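Local coordinates for ATP-dependent zinc metalloprotease FtsH (Thermotoga maritima, PDB 4M8A), which is a membrane-anchored, ATP-driven zinc protease that probably degrades cytoplasmic and membrane proteins processively, and is represented here by its periplasmic domain, at residues 11-14 with 15-19. Numbering follows the deposited sequence. Where two conformers were deposited one is given.
Sequences SFVQ and MVEDE
Val16 lays one methyl over a face of the Phe12 ring one helical turn earlier, a CH-pi contact in which CG2 stands 4.0 Å from the ring centroid of Phe12 and 26° off its normal. The ring is presented by a CG anti to the backbone N (chi1 164°), and the methyl is displaced over the face toward CE1 and CZ, the end of the ring remote from CB, with Val16 CG2 3.7 Å from Phe12 CE1. The same two residues are also joined by the i to i+4 backbone bond from Val16 N to Phe12 O, at 3.0 Å. Both side chains are buried, and they illustrate how a short amphipathic helix, here 9-17 of the FtsH periplasmic domain, settles on a mixed four-stranded sheet: Phe12 reaches Val26, Leu34 and Val36 on the strands, whereas Val16 meets Lys60 and Leu61 of helix 55-63. Met15 lies along the preceding turn, its CG beside the backbone N (chi1 -73°) and 3.3 Å from Ser11 O; the thioether then bends at chi3, and the side chain packs on Val23 and Thr38. Round the helix, Glu17 lies alongside Val13 with both side chains pointing the same way, so that Val13 CG1 sits 3.5 Å from Glu17 OE2. That carboxylate oxygen has a long, weak ion pair with Lys60, while Val13 also packs on Val62 of a second subunit. Glu17 N reaches Val13 O at 2.9 Å, whereas the next bond, from Asp18 N to Gln14 O, is weak at 3.2 Å, and the Asp18 carboxylate turns to a salt bridge with Arg20.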
loop_
_atom_site.group_PDB
_atom_site.type_symbol
_atom_site.label_atom_id
_atom_site.label_comp_id
_atom_site.label_asym_id
_atom_site.label_seq_id
_atom_site.Cartn_x
_atom_site.Cartn_y
_atom_site.Cartn_z
ATOM N N SER B 11 -16.760 9.619 -8.372
ATOM C CA SER B 11 -16.275 9.073 -9.633
ATOM C C SER B 11 -14.747 9.127 -9.705
ATOM O O SER B 11 -14.122 8.229 -10.269
ATOM C CB SER B 11 -16.905 9.786 -10.830
ATOM O OG SER B 11 -18.278 9.438 -10.986
ATOM N N PHE B 12 -14.158 10.160 -9.112
ATOM C CA PHE B 12 -12.706 10.281 -9.020
ATOM C C PHE B 12 -12.126 9.122 -8.221
ATOM O O PHE B 12 -11.181 8.467 -8.661
ATOM C CB PHE B 12 -12.331 11.612 -8.361
ATOM C CG PHE B 12 -10.906 11.677 -7.869
ATOM C CD1 PHE B 12 -9.839 11.595 -8.752
ATOM C CD2 PHE B 12 -10.641 11.839 -6.515
ATOM C CE1 PHE B 12 -8.527 11.653 -8.290
ATOM C CE2 PHE B 12 -9.339 11.907 -6.046
ATOM C CZ PHE B 12 -8.275 11.818 -6.934
ATOM N N VAL B 13 -12.689 8.870 -7.041
ATOM C CA VAL B 13 -12.242 7.745 -6.224
ATOM C C VAL B 13 -12.389 6.432 -6.992
ATOM O O VAL B 13 -11.484 5.590 -6.957
ATOM C CB VAL B 13 -12.968 7.705 -4.859
ATOM C CG1 VAL B 13 -12.624 6.452 -4.106
ATOM C CG2 VAL B 13 -12.609 8.943 -4.041
ATOM N N GLN B 14 -13.515 6.293 -7.707
ATOM C CA GLN B 14 -13.810 5.152 -8.595
ATOM C C GLN B 14 -12.703 4.910 -9.628
ATOM O O GLN B 14 -12.351 3.765 -9.940
ATOM C CB GLN B 14 -15.147 5.370 -9.337
ATOM C CG GLN B 14 -16.399 4.837 -8.631
ATOM C CD GLN B 14 -17.731 5.297 -9.247
ATOM O OE1 GLN B 14 -17.773 5.988 -10.267
ATOM N NE2 GLN B 14 -18.828 4.908 -8.608
ATOM N N MET B 15 -12.169 6.000 -10.162
ATOM C CA MET B 15 -11.093 5.955 -11.154
ATOM C C MET B 15 -9.753 5.578 -10.544
ATOM O O MET B 15 -8.977 4.819 -11.132
ATOM C CB MET B 15 -10.980 7.294 -11.877
ATOM C CG MET B 15 -12.102 7.507 -12.841
ATOM S SD MET B 15 -12.043 9.142 -13.558
ATOM C CE MET B 15 -10.380 9.172 -14.188
ATOM N N VAL B 16 -9.483 6.112 -9.363
ATOM C CA VAL B 16 -8.271 5.760 -8.646
ATOM C C VAL B 16 -8.253 4.263 -8.310
ATOM O O VAL B 16 -7.230 3.586 -8.497
ATOM C CB VAL B 16 -8.115 6.626 -7.380
ATOM C CG1 VAL B 16 -6.944 6.142 -6.533
ATOM C CG2 VAL B 16 -7.928 8.088 -7.770
ATOM N N GLU B 17 -9.394 3.744 -7.858
ATOM C CA GLU B 17 -9.490 2.367 -7.372
ATOM C C GLU B 17 -9.555 1.324 -8.474
ATOM O O GLU B 17 -9.342 0.138 -8.209
ATOM C CB GLU B 17 -10.712 2.201 -6.464
ATOM C CG GLU B 17 -10.673 3.039 -5.214
ATOM C CD GLU B 17 -11.886 2.826 -4.322
ATOM O OE1 GLU B 17 -12.932 2.331 -4.811
ATOM O OE2 GLU B 17 -11.797 3.156 -3.123
ATOM N N ASP B 18 -9.868 1.759 -9.691
ATOM C CA ASP B 18 -9.961 0.854 -10.834
ATOM C C ASP B 18 -8.684 0.013 -10.952
ATOM O O ASP B 18 -7.587 0.554 -10.929
ATOM C CB ASP B 18 -10.189 1.668 -12.111
ATOM C CG ASP B 18 -10.773 0.842 -13.238
ATOM O OD1 ASP B 18 -10.388 -0.337 -13.373
ATOM O OD2 ASP B 18 -11.614 1.376 -13.990
ATOM N N GLU B 19 -8.827 -1.307 -11.050
ATOM C CA GLU B 19 -7.660 -2.194 -11.110
ATOM C C GLU B 19 -6.793 -1.928 -12.339
ATOM O O GLU B 19 -5.599 -2.237 -12.357
ATOM C CB GLU B 19 -8.080 -3.671 -11.049
ATOM C CG GLU B 19 -8.840 -4.181 -12.271
ATOM C CD GLU B 19 -9.424 -5.574 -12.063
ATOM O OE1 GLU B 19 -10.393 -5.709 -11.284
ATOM O OE2 GLU B 19 -8.910 -6.535 -12.676
#